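Local coordinates for tight junction protein ZO-3 (Homo sapiens, PDB 3KFV) that acts as a scaffold of epithelial and endothelial tight junctions, linking transmembrane proteins such as claudins and occludin to the actin cytoskeleton, at residues Q160-E165 and Q281-I286; G152-I157 and D277-E282. All coordinates share one frame; numbering follows the deposited sequence.

Contact 1: residues Q160-E165 and Q281-I286; sequences QKLTAE and QELKAI
Leu162 and Lys284 bring the two helical segments nearest, their CA atoms 8.3 Å apart, although the short axes of 160-165 and 281-286 pass no closer than 11.9 Å and are inclined at 67°. Side chains must therefore bridge the gap. Leu162, buried and branched, reaches across with both methyls: CD2 lies 3.9 Å from Lys284 CG, while CD1 faces Leu283 CD2 at 4.4 Å. The aliphatic stem of Lys284 thus shares in the apolar layer, which continues to Phe170 and Leu202 of the parallel sheet. In the guanylate kinase-like domain of this MAGUK protein, both helices pack on that P-loop-type alpha/beta core. Toward solvent the contact turns polar. Glu165, with CG anti to the backbone N (chi1 -179°) and its chain extended, approaches Lys284 from the opposite direction; Lys284 NZ meets OE2 on the syn side at 2.9 Å, 18° out of the carboxylate plane, in a hydrogen-bonded salt bridge. The other oxygen, OE1, is hydrogen-bonded to Tyr280 OH, so the carboxylate is held at both oxygens and its rotation restrained. Replacing Lys284 by an alanine would probably leave OE2 without its charged mate and Leu162 CD2 without the CG methylene it packs on.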
loop_
_atom_site.group_PDB
_atom_site.type_symbol
_atom_site.label_atom_id
_atom_site.label_comp_id
_atom_site.label_asym_id
_atom_site.label_seq_id
_atom_site.Cartn_x
_atom_site.Cartn_y
_atom_site.Cartn_z
ATOM N N GLN A 160 -13.239 -3.257 14.490
ATOM C CA GLN A 160 -14.533 -3.344 15.153
ATOM C C GLN A 160 -14.907 -1.992 15.742
ATOM O O GLN A 160 -16.031 -1.524 15.579
ATOM C CB GLN A 160 -14.526 -4.418 16.245
ATOM N N LYS A 161 -13.953 -1.362 16.417
ATOM C CA LYS A 161 -14.197 -0.068 17.041
ATOM C C LYS A 161 -14.553 1.010 16.020
ATOM O O LYS A 161 -15.384 1.882 16.294
ATOM C CB LYS A 161 -12.994 0.373 17.879
ATOM C CG LYS A 161 -12.849 -0.360 19.203
ATOM C CD LYS A 161 -12.148 0.517 20.234
ATOM C CE LYS A 161 -12.175 -0.118 21.618
ATOM N NZ LYS A 161 -13.562 -0.462 22.038
ATOM N N LEU A 162 -13.928 0.946 14.846
ATOM C CA LEU A 162 -14.175 1.933 13.797
ATOM C C LEU A 162 -15.591 1.861 13.245
ATOM O O LEU A 162 -16.277 2.880 13.128
ATOM C CB LEU A 162 -13.180 1.765 12.653
ATOM C CG LEU A 162 -11.781 2.305 12.919
ATOM C CD1 LEU A 162 -10.849 1.930 11.778
ATOM C CD2 LEU A 162 -11.829 3.809 13.138
ATOM N N THR A 163 -16.022 0.657 12.890
ATOM C CA THR A 163 -17.353 0.477 12.326
ATOM C C THR A 163 -18.440 0.646 13.385
ATOM O O THR A 163 -19.556 1.070 13.082
ATOM C CB THR A 163 -17.501 -0.895 11.642
ATOM O OG1 THR A 163 -16.956 -1.911 12.492
ATOM C CG2 THR A 163 -16.752 -0.909 10.327
ATOM N N ALA A 164 -18.107 0.316 14.627
ATOM C CA ALA A 164 -19.060 0.411 15.719
ATOM C C ALA A 164 -19.311 1.872 16.058
ATOM O O ALA A 164 -20.416 2.259 16.436
ATOM C CB ALA A 164 -18.539 -0.331 16.933
ATOM N N GLU A 165 -18.270 2.682 15.917
ATOM C CA GLU A 165 -18.341 4.086 16.282
ATOM C C GLU A 165 -18.861 4.917 15.114
ATOM O O GLU A 165 -19.494 5.958 15.312
ATOM C CB GLU A 165 -16.957 4.571 16.714
ATOM C CG GLU A 165 -16.893 6.017 17.153
ATOM C CD GLU A 165 -15.501 6.424 17.612
ATOM O OE1 GLU A 165 -14.652 5.530 17.809
ATOM O OE2 GLU A 165 -15.251 7.636 17.777
ATOM N N GLN A 281 -6.921 6.924 18.930
ATOM C CA GLN A 281 -7.083 8.337 18.594
ATOM C C GLN A 281 -6.182 8.727 17.421
ATOM O O GLN A 281 -6.658 9.232 16.397
ATOM C CB GLN A 281 -6.774 9.220 19.805
ATOM C CG GLN A 281 -7.769 9.080 20.957
ATOM C CD GLN A 281 -9.163 9.572 20.600
ATOM O OE1 GLN A 281 -10.109 8.786 20.517
ATOM N NE2 GLN A 281 -9.294 10.875 20.383
ATOM N N GLU A 282 -4.882 8.490 17.576
ATOM C CA GLU A 282 -3.927 8.716 16.497
ATOM C C GLU A 282 -4.362 8.005 15.220
ATOM O O GLU A 282 -4.250 8.557 14.126
ATOM C CB GLU A 282 -2.520 8.286 16.918
ATOM C CG GLU A 282 -1.690 9.439 17.478
ATOM C CD GLU A 282 -0.584 8.996 18.437
ATOM O OE1 GLU A 282 0.178 8.056 18.106
ATOM O OE2 GLU A 282 -0.468 9.613 19.521
ATOM N N LEU A 283 -4.874 6.787 15.360
ATOM C CA LEU A 283 -5.359 6.057 14.196
ATOM C C LEU A 283 -6.367 6.903 13.440
ATOM O O LEU A 283 -6.172 7.203 12.267
ATOM C CB LEU A 283 -5.984 4.721 14.599
ATOM C CG LEU A 283 -6.642 3.892 13.488
ATOM C CD1 LEU A 283 -5.719 3.704 12.289
ATOM C CD2 LEU A 283 -7.109 2.543 14.015
ATOM N N LYS A 284 -7.435 7.302 14.124
ATOM C CA LYS A 284 -8.536 8.020 13.485
ATOM C C LYS A 284 -8.071 9.300 12.802
ATOM O O LYS A 284 -8.541 9.643 11.721
ATOM C CB LYS A 284 -9.646 8.318 14.494
ATOM C CG LYS A 284 -10.541 7.127 14.794
ATOM C CD LYS A 284 -11.762 7.541 15.601
ATOM C CE LYS A 284 -11.377 7.993 16.998
ATOM N NZ LYS A 284 -12.541 8.530 17.748
ATOM N N ALA A 285 -7.135 9.998 13.438
ATOM C CA ALA A 285 -6.589 11.231 12.885
ATOM C C ALA A 285 -5.766 10.942 11.626
ATOM O O ALA A 285 -5.814 11.692 10.646
ATOM C CB ALA A 285 -5.744 11.942 13.931
ATOM N N ILE A 286 -5.019 9.844 11.654
ATOM C CA ILE A 286 -4.182 9.463 10.531
ATOM C C ILE A 286 -4.996 9.065 9.296
ATOM O O ILE A 286 -4.590 9.335 8.165
ATOM C CB ILE A 286 -3.206 8.343 10.924
ATOM C CG1 ILE A 286 -2.068 8.923 11.766
ATOM C CG2 ILE A 286 -2.668 7.631 9.692
ATOM C CD1 ILE A 286 -1.118 7.889 12.306
#

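Contact 2: residues G152-I157 and D277-E282; sequences GPVADI and DTWYQE
Trp279 sets its CG between the backbone N and the carbonyl carbon (chi1 66°), and from there the indole reaches out to the helix start at 154-157; Ile157 holds CG2, the branch that meets the indole, anti to its backbone N (CG1 beside it, chi1 -67°). In P-loop nucleotide kinases the turn between the first strand of the parallel sheet and the next helix is the phosphate-binding loop. Here Gly152-Ile157 occupies that place, between strand 148-151 and helix 155-165, but Ile157 and Ala158 stand where the consensus has its glycine-lysine pair, so the motif is degenerate and no nucleotide role can be read from it. The turn instead seats a tryptophan. Ile157 CG2 comes to the ring edge, near its plane, 4.1 Å from Trp279 CH2, the two side chains crossing at about a right angle. Val154, at the N-cap position, brings CG2 obliquely to within 4.3 Å of Trp279 CZ3. A large flat indole suits this site because it can touch two beta-branched residues at once; Leu240, Ile270 and Leu272 also pack on it, and Phe225 meets it edge-to-face. Gly152 suits the bend before Pro153, since at its backbone angles a CB would press on the preceding carbonyl oxygen. Asp156 OD2 forms a salt bridge with Arg237 NH1, and OD1 accepts a hydrogen bond from the backbone N-H of Ile157, above the carboxylate plane. On the indole face opposite Val154 CG2, Tyr280 CB lies 4.0 Å from Trp279 CE3.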
loop_
_atom_site.group_PDB
_atom_site.type_symbol
_atom_site.label_atom_id
_atom_site.label_comp_id
_atom_site.label_asym_id
_atom_site.label_seq_id
_atom_site.Cartn_x
_atom_site.Cartn_y
_atom_site.Cartn_z
ATOM N N GLY A 152 -0.702 -5.397 12.135
ATOM C CA GLY A 152 -0.327 -5.428 13.536
ATOM C C GLY A 152 -1.290 -6.268 14.350
ATOM O O GLY A 152 -2.258 -6.809 13.818
ATOM N N PRO A 153 -1.038 -6.372 15.657
ATOM C CA PRO A 153 -1.769 -7.317 16.504
ATOM C C PRO A 153 -3.100 -6.781 17.027
ATOM O O PRO A 153 -3.594 -7.309 18.026
ATOM C CB PRO A 153 -0.810 -7.543 17.684
ATOM C CG PRO A 153 0.458 -6.783 17.352
ATOM C CD PRO A 153 0.045 -5.714 16.397
ATOM N N VAL A 154 -3.670 -5.764 16.381
ATOM C CA VAL A 154 -4.963 -5.235 16.816
ATOM C C VAL A 154 -5.871 -4.894 15.658
ATOM O O VAL A 154 -6.838 -4.152 15.824
ATOM C CB VAL A 154 -4.823 -3.985 17.699
ATOM C CG1 VAL A 154 -4.292 -4.363 19.072
ATOM C CG2 VAL A 154 -3.935 -2.945 17.022
ATOM N N ALA A 155 -5.559 -5.438 14.488
ATOM C CA ALA A 155 -6.382 -5.202 13.311
ATOM C C ALA A 155 -7.848 -5.464 13.640
ATOM O O ALA A 155 -8.720 -4.656 13.322
ATOM C CB ALA A 155 -5.927 -6.077 12.153
ATOM N N ASP A 156 -8.114 -6.589 14.294
ATOM C CA ASP A 156 -9.486 -6.960 14.629
ATOM C C ASP A 156 -10.146 -5.942 15.558
ATOM O O ASP A 156 -11.259 -5.478 15.298
ATOM C CB ASP A 156 -9.553 -8.380 15.216
ATOM C CG ASP A 156 -8.619 -8.579 16.405
ATOM O OD1 ASP A 156 -7.852 -7.650 16.743
ATOM O OD2 ASP A 156 -8.656 -9.676 17.006
ATOM N N ILE A 157 -9.453 -5.596 16.636
ATOM C CA ILE A 157 -9.953 -4.615 17.593
ATOM C C ILE A 157 -10.171 -3.258 16.937
ATOM O O ILE A 157 -11.224 -2.635 17.106
ATOM C CB ILE A 157 -8.981 -4.449 18.772
ATOM C CG1 ILE A 157 -8.945 -5.732 19.610
ATOM C CG2 ILE A 157 -9.371 -3.246 19.618
ATOM C CD1 ILE A 157 -7.711 -5.862 20.479
ATOM N N ASP A 277 -6.811 4.862 25.097
ATOM C CA ASP A 277 -7.364 5.075 23.760
ATOM C C ASP A 277 -6.435 5.854 22.826
ATOM O O ASP A 277 -6.838 6.258 21.740
ATOM C CB ASP A 277 -8.709 5.803 23.858
ATOM C CG ASP A 277 -8.558 7.302 24.137
ATOM O OD1 ASP A 277 -7.477 7.746 24.579
ATOM O OD2 ASP A 277 -9.536 8.043 23.913
ATOM N N THR A 278 -5.194 6.065 23.242
ATOM C CA THR A 278 -4.299 6.930 22.486
ATOM C C THR A 278 -4.017 6.422 21.065
ATOM O O THR A 278 -4.203 7.162 20.096
ATOM C CB THR A 278 -2.999 7.231 23.275
ATOM O OG1 THR A 278 -3.296 8.154 24.333
ATOM C CG2 THR A 278 -1.944 7.847 22.374
ATOM N N TRP A 279 -3.591 5.169 20.930
ATOM C CA TRP A 279 -3.289 4.617 19.605
ATOM C C TRP A 279 -4.503 4.659 18.685
ATOM O O TRP A 279 -4.371 4.839 17.475
ATOM C CB TRP A 279 -2.763 3.184 19.701
ATOM C CG TRP A 279 -3.761 2.185 20.220
ATOM C CD1 TRP A 279 -3.883 1.742 21.504
ATOM C CD2 TRP A 279 -4.766 1.495 19.462
ATOM N NE1 TRP A 279 -4.901 0.823 21.595
ATOM C CE2 TRP A 279 -5.458 0.650 20.355
ATOM C CE3 TRP A 279 -5.149 1.509 18.115
ATOM C CZ2 TRP A 279 -6.511 -0.172 19.947
ATOM C CZ3 TRP A 279 -6.198 0.689 17.711
ATOM C CH2 TRP A 279 -6.865 -0.138 18.625
ATOM N N TYR A 280 -5.682 4.487 19.272
ATOM C CA TYR A 280 -6.930 4.529 18.530
ATOM C C TYR A 280 -7.236 5.953 18.075
ATOM O O TYR A 280 -7.749 6.163 16.975
ATOM C CB TYR A 280 -8.072 3.995 19.391
ATOM C CG TYR A 280 -9.392 3.931 18.664
ATOM C CD1 TYR A 280 -9.619 2.969 17.688
ATOM C CD2 TYR A 280 -10.413 4.833 18.950
ATOM C CE1 TYR A 280 -10.821 2.907 17.016
ATOM C CE2 TYR A 280 -11.617 4.780 18.282
ATOM C CZ TYR A 280 -11.817 3.813 17.317
ATOM O OH TYR A 280 -13.016 3.750 16.641
ATOM N N GLN A 281 -6.921 6.924 18.930
ATOM C CA GLN A 281 -7.083 8.337 18.594
ATOM C C GLN A 281 -6.182 8.727 17.421
ATOM O O GLN A 281 -6.658 9.232 16.397
ATOM C CB GLN A 281 -6.774 9.220 19.805
ATOM C CG GLN A 281 -7.769 9.080 20.957
ATOM C CD GLN A 281 -9.163 9.572 20.600
ATOM O OE1 GLN A 281 -10.109 8.786 20.517
ATOM N NE2 GLN A 281 -9.294 10.875 20.383
ATOM N N GLU A 282 -4.882 8.490 17.576
ATOM C CA GLU A 282 -3.927 8.716 16.497
ATOM C C GLU A 282 -4.362 8.005 15.220
ATOM O O GLU A 282 -4.250 8.557 14.126
ATOM C CB GLU A 282 -2.520 8.286 16.918
ATOM C CG GLU A 282 -1.690 9.439 17.478
ATOM C CD GLU A 282 -0.584 8.996 18.437
ATOM O OE1 GLU A 282 0.178 8.056 18.106
ATOM O OE2 GLU A 282 -0.468 9.613 19.521
#

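How the contacts relate
From the N terminus, the chain lays down the first four strands of the SH3-side sheet, adds strand 134-141 to it, and then enters the parallel sheet of the guanylate kinase-like domain, running from the turn at 152-157 straight into 160-165. More than a hundred residues later, after most of that sheet and its helices, it returns through 277-282 and 281-286. Contact 2 closes its loop first and contact 1 four residues further on; because both ends shift in the same direction, the loops cross. Together the contacts join helix 155-165 to helix 278-290 at two levels, with Tyr280 between them. Past the second helix, strand 294-298 returns to the antiparallel sheet beside 134-141.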